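Long-range contact in epsin-2 (PDB 6ENR), which binds membranes enriched in PtdIns(4,5)P2 and PtdIns(3,5)P2 and is required for endocytosis and for the localization of actin: residues D65-L77 / F108-I122. Numbering follows the deposited sequence.
Sequences DKGKYWRHVAKSL and FRHENESGFDEGQII
With CG lodged between its backbone N and carbonyl carbon (chi1 68°), W70 turns its indole toward E118, whose own chain bends at chi2 (-88°) and crosses over the ring at a slant. E118 CB sits over the middle of one indole face, a CH-pi contact 3.7 Å from the centroid of the five-membered ring, and CD carries on to W70 CZ2. The opposite face is covered by R71, with CG toward the rim of the indole and the guanidinium, tilted against the ring, placing its face over W70 CZ2, so the ring is sandwiched between two chains of opposite charge.

H110 approaches W70 with its ring nearly parallel (23°) but slid aside, CD2 lying 3.5 Å from W70 CD1. One imidazole face rests on the backbone of G67, where G67 O stands above the ring centre and CA comes within 3.2 Å of H110 ND1. F108 directs its ring edge at D65 O and K66 CA, while its CE2 meets W70 CB at 3.7 Å. Cutting W70 back to alanine is likely to leave E118 and R71 without the surface they pack on and to open a gap beside H110. Water 1 joins G67 N to R109 O alongside.

All this ties the start of helix 70-86 to the loop entering helix 120-134 in the all-helical ENTH domain, the membrane-binding module of epsins. Deeper in, I122 is a knob in the hole formed by W70, V73, A74 and L77: CG1 lies 3.7 Å from A74 CB, and CG2 is 3.6 Å from L77 CD1. V73 and L77 also touch L105 of helix 99-105. On the exposed side, K68 NZ makes a long salt bridge, 3.6 Å, to E113 OE1 on the type I turn N112-G115.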
# COMPACT_ATOMS: atom_id res chain seq x y z
N ASP A 65 4.51 4.19 -9.80
CA ASP A 65 5.12 3.50 -10.92
C ASP A 65 4.08 3.01 -11.95
O ASP A 65 2.88 3.08 -11.74
CB ASP A 65 5.98 2.34 -10.45
CG ASP A 65 7.36 2.42 -10.99
OD1 ASP A 65 7.52 2.47 -12.26
OD2 ASP A 65 8.25 2.42 -10.15
N LYS A 66 4.55 2.61 -13.11
CA LYS A 66 3.64 2.25 -14.21
C LYS A 66 4.16 1.11 -15.04
O LYS A 66 5.29 0.62 -14.79
CB LYS A 66 3.34 3.47 -15.10
CG LYS A 66 4.31 4.64 -14.97
CD LYS A 66 3.72 5.88 -15.62
CE LYS A 66 2.77 6.64 -14.70
NZ LYS A 66 2.38 7.93 -15.37
N GLY A 67 3.33 0.69 -16.00
CA GLY A 67 3.73 -0.29 -17.05
C GLY A 67 4.45 -1.53 -16.52
O GLY A 67 3.89 -2.23 -15.68
N LYS A 68 5.68 -1.82 -16.99
CA LYS A 68 6.39 -3.08 -16.64
C LYS A 68 6.60 -3.24 -15.12
O LYS A 68 6.80 -4.36 -14.63
CB LYS A 68 7.79 -3.14 -17.29
CG LYS A 68 7.85 -3.38 -18.78
CD LYS A 68 9.28 -3.20 -19.28
CE LYS A 68 9.39 -3.33 -20.81
NZ LYS A 68 8.76 -4.54 -21.42
N TYR A 69 6.59 -2.10 -14.39
CA TYR A 69 6.80 -2.06 -12.94
C TYR A 69 5.52 -2.09 -12.10
O TYR A 69 5.53 -1.70 -10.91
CB TYR A 69 7.75 -0.89 -12.61
CG TYR A 69 9.09 -1.11 -13.31
CD1 TYR A 69 10.10 -1.84 -12.74
CD2 TYR A 69 9.31 -0.61 -14.59
CE1 TYR A 69 11.32 -2.06 -13.41
CE2 TYR A 69 10.49 -0.84 -15.27
CZ TYR A 69 11.50 -1.56 -14.67
OH TYR A 69 12.68 -1.75 -15.37
N TRP A 70 4.44 -2.56 -12.70
CA TRP A 70 3.17 -2.82 -12.01
C TRP A 70 3.24 -3.59 -10.69
O TRP A 70 2.43 -3.34 -9.80
CB TRP A 70 2.17 -3.53 -12.90
CG TRP A 70 2.50 -4.94 -13.29
CD1 TRP A 70 3.20 -5.37 -14.39
CD2 TRP A 70 2.10 -6.07 -12.59
NE1 TRP A 70 3.28 -6.74 -14.37
CE2 TRP A 70 2.61 -7.20 -13.28
CE3 TRP A 70 1.37 -6.25 -11.40
CZ2 TRP A 70 2.41 -8.51 -12.84
CZ3 TRP A 70 1.17 -7.56 -10.97
CH2 TRP A 70 1.68 -8.67 -11.71
N ARG A 71 4.19 -4.53 -10.57
CA ARG A 71 4.26 -5.24 -9.27
C ARG A 71 4.62 -4.28 -8.11
O ARG A 71 4.17 -4.54 -6.97
CB ARG A 71 5.28 -6.37 -9.33
CG ARG A 71 4.86 -7.54 -10.23
CD ARG A 71 5.95 -8.57 -10.34
NE ARG A 71 5.66 -9.61 -11.30
CZ ARG A 71 5.82 -9.54 -12.61
NH1 ARG A 71 6.23 -8.44 -13.25
NH2 ARG A 71 5.48 -10.61 -13.34
N HIS A 72 5.38 -3.21 -8.36
CA HIS A 72 5.65 -2.21 -7.31
C HIS A 72 4.35 -1.59 -6.77
O HIS A 72 4.16 -1.33 -5.56
CB HIS A 72 6.48 -1.08 -7.87
CG HIS A 72 7.92 -1.40 -8.01
ND1 HIS A 72 8.78 -0.63 -8.75
CD2 HIS A 72 8.68 -2.37 -7.45
CE1 HIS A 72 10.00 -1.13 -8.67
NE2 HIS A 72 9.97 -2.18 -7.87
N VAL A 73 3.48 -1.29 -7.71
CA VAL A 73 2.15 -0.77 -7.39
C VAL A 73 1.28 -1.71 -6.60
O VAL A 73 0.73 -1.32 -5.57
CB VAL A 73 1.44 -0.35 -8.67
CG1 VAL A 73 0.12 0.33 -8.34
CG2 VAL A 73 2.37 0.51 -9.51
N ALA A 74 1.11 -2.91 -7.12
CA ALA A 74 0.26 -3.92 -6.51
C ALA A 74 0.67 -4.17 -5.09
O ALA A 74 -0.12 -4.16 -4.18
CB ALA A 74 0.33 -5.17 -7.31
N LYS A 75 2.00 -4.35 -4.91
CA LYS A 75 2.51 -4.60 -3.55
C LYS A 75 2.45 -3.43 -2.61
O LYS A 75 2.09 -3.59 -1.42
CB LYS A 75 3.95 -5.11 -3.61
CG LYS A 75 4.09 -6.43 -4.31
CD LYS A 75 5.54 -6.88 -4.06
CE LYS A 75 5.81 -8.18 -4.70
NZ LYS A 75 7.07 -8.66 -4.08
N SER A 76 2.80 -2.25 -3.11
CA SER A 76 2.59 -1.02 -2.34
C SER A 76 1.12 -0.84 -1.88
O SER A 76 0.85 -0.45 -0.72
CB SER A 76 3.06 0.17 -3.16
OG SER A 76 4.47 0.15 -3.26
N LEU A 77 0.19 -1.18 -2.78
CA LEU A 77 -1.21 -1.17 -2.41
C LEU A 77 -1.53 -2.15 -1.32
O LEU A 77 -2.34 -1.80 -0.43
CB LEU A 77 -2.16 -1.42 -3.58
CG LEU A 77 -2.51 -0.22 -4.46
CD1 LEU A 77 -3.38 -0.70 -5.59
CD2 LEU A 77 -3.23 0.84 -3.67
N PHE A 108 -5.80 1.82 -13.29
CA PHE A 108 -4.46 1.41 -13.72
C PHE A 108 -4.58 0.25 -14.70
O PHE A 108 -5.24 -0.81 -14.38
CB PHE A 108 -3.64 0.93 -12.50
CG PHE A 108 -2.22 0.54 -12.81
CD1 PHE A 108 -1.21 1.47 -12.68
CD2 PHE A 108 -1.90 -0.79 -13.20
CE1 PHE A 108 0.07 1.09 -12.88
CE2 PHE A 108 -0.62 -1.13 -13.52
CZ PHE A 108 0.37 -0.18 -13.38
N ARG A 109 -3.90 0.41 -15.82
CA ARG A 109 -3.83 -0.58 -16.90
C ARG A 109 -2.39 -0.98 -17.16
O ARG A 109 -1.48 -0.15 -17.30
CB ARG A 109 -4.40 0.08 -18.19
CG ARG A 109 -5.78 0.76 -17.99
CD ARG A 109 -6.83 -0.29 -17.93
NE ARG A 109 -8.12 -0.00 -17.34
CZ ARG A 109 -9.13 -0.84 -17.42
NH1 ARG A 109 -9.02 -1.96 -18.10
NH2 ARG A 109 -10.27 -0.56 -16.84
N HIS A 110 -2.13 -2.25 -17.30
CA HIS A 110 -0.94 -2.73 -17.96
C HIS A 110 -1.30 -4.09 -18.60
O HIS A 110 -1.71 -4.96 -17.87
CB HIS A 110 0.23 -2.93 -17.00
CG HIS A 110 1.45 -3.46 -17.69
ND1 HIS A 110 2.19 -2.70 -18.57
CD2 HIS A 110 2.05 -4.67 -17.65
CE1 HIS A 110 3.18 -3.43 -19.07
NE2 HIS A 110 3.11 -4.64 -18.54
N GLU A 111 -1.21 -4.17 -19.91
CA GLU A 111 -1.38 -5.37 -20.72
C GLU A 111 0.06 -5.81 -20.99
O GLU A 111 0.84 -5.02 -21.49
CB GLU A 111 -1.98 -5.09 -22.07
CG GLU A 111 -3.44 -4.74 -22.17
CD GLU A 111 -3.90 -4.74 -23.64
OE1 GLU A 111 -4.43 -3.67 -24.09
OE2 GLU A 111 -3.70 -5.78 -24.35
N ASN A 112 0.40 -7.03 -20.66
CA ASN A 112 1.69 -7.59 -21.04
C ASN A 112 1.68 -7.90 -22.52
O ASN A 112 0.68 -7.69 -23.22
CB ASN A 112 2.07 -8.75 -20.13
CG ASN A 112 1.38 -10.07 -20.49
OD1 ASN A 112 0.59 -10.16 -21.42
ND2 ASN A 112 1.71 -11.12 -19.73
N GLU A 113 2.81 -8.31 -23.07
CA GLU A 113 2.90 -8.46 -24.54
C GLU A 113 2.21 -9.72 -25.04
O GLU A 113 1.97 -9.86 -26.23
CB GLU A 113 4.34 -8.38 -25.02
CG GLU A 113 4.87 -6.96 -24.89
CD GLU A 113 6.37 -6.89 -24.90
OE1 GLU A 113 6.93 -6.03 -24.17
OE2 GLU A 113 6.96 -7.70 -25.66
N SER A 114 1.84 -10.59 -24.11
CA SER A 114 0.96 -11.74 -24.39
C SER A 114 -0.50 -11.33 -24.40
O SER A 114 -1.33 -12.14 -24.65
CB SER A 114 1.18 -12.84 -23.33
OG SER A 114 2.58 -13.09 -23.13
N GLY A 115 -0.81 -10.07 -24.07
CA GLY A 115 -2.18 -9.56 -24.15
C GLY A 115 -3.03 -9.91 -22.95
O GLY A 115 -4.25 -9.99 -23.09
N PHE A 116 -2.36 -10.04 -21.81
CA PHE A 116 -2.83 -10.41 -20.46
C PHE A 116 -2.80 -9.10 -19.59
O PHE A 116 -1.76 -8.44 -19.46
CB PHE A 116 -1.79 -11.47 -20.01
CG PHE A 116 -2.08 -12.22 -18.74
CD1 PHE A 116 -2.86 -13.38 -18.75
CD2 PHE A 116 -1.45 -11.87 -17.56
CE1 PHE A 116 -3.08 -14.10 -17.57
CE2 PHE A 116 -1.66 -12.58 -16.39
CZ PHE A 116 -2.48 -13.71 -16.39
N ASP A 117 -3.95 -8.71 -19.04
CA ASP A 117 -4.11 -7.57 -18.14
C ASP A 117 -3.56 -7.92 -16.76
O ASP A 117 -4.08 -8.77 -16.05
CB ASP A 117 -5.63 -7.30 -17.96
CG ASP A 117 -5.95 -5.98 -17.27
OD1 ASP A 117 -5.05 -5.11 -16.99
OD2 ASP A 117 -7.19 -5.80 -17.10
N GLU A 118 -2.54 -7.22 -16.37
CA GLU A 118 -1.95 -7.40 -15.03
C GLU A 118 -2.50 -6.38 -14.06
O GLU A 118 -2.30 -6.48 -12.84
CB GLU A 118 -0.42 -7.20 -15.10
CG GLU A 118 0.27 -7.90 -16.28
CD GLU A 118 0.67 -9.28 -15.95
OE1 GLU A 118 -0.15 -9.93 -15.30
OE2 GLU A 118 1.79 -9.69 -16.38
N GLY A 119 -3.20 -5.38 -14.59
CA GLY A 119 -3.73 -4.32 -13.81
C GLY A 119 -4.96 -4.69 -13.06
O GLY A 119 -5.36 -3.95 -12.19
N GLN A 120 -5.53 -5.85 -13.33
CA GLN A 120 -6.88 -6.11 -12.91
C GLN A 120 -6.94 -6.08 -11.39
O GLN A 120 -7.79 -5.41 -10.81
CB GLN A 120 -7.38 -7.45 -13.47
CG GLN A 120 -8.88 -7.70 -13.44
CD GLN A 120 -9.26 -9.20 -13.58
OE1 GLN A 120 -9.05 -9.84 -14.63
NE2 GLN A 120 -9.85 -9.76 -12.51
N ILE A 121 -6.01 -6.76 -10.75
CA ILE A 121 -6.02 -6.85 -9.30
C ILE A 121 -5.70 -5.53 -8.60
O ILE A 121 -6.23 -5.26 -7.55
CB ILE A 121 -5.12 -8.00 -8.76
CG1 ILE A 121 -5.23 -8.09 -7.23
CG2 ILE A 121 -3.65 -7.88 -9.14
CD1 ILE A 121 -6.65 -8.35 -6.77
N ILE A 122 -4.82 -4.72 -9.15
CA ILE A 122 -4.61 -3.38 -8.65
C ILE A 122 -5.92 -2.53 -8.61
O ILE A 122 -6.20 -1.78 -7.66
CB ILE A 122 -3.58 -2.66 -9.50
CG1 ILE A 122 -2.17 -3.20 -9.20
CG2 ILE A 122 -3.57 -1.20 -9.19
CD1 ILE A 122 -1.19 -2.91 -10.26
O HOH W 1 0.33 1.80 -16.32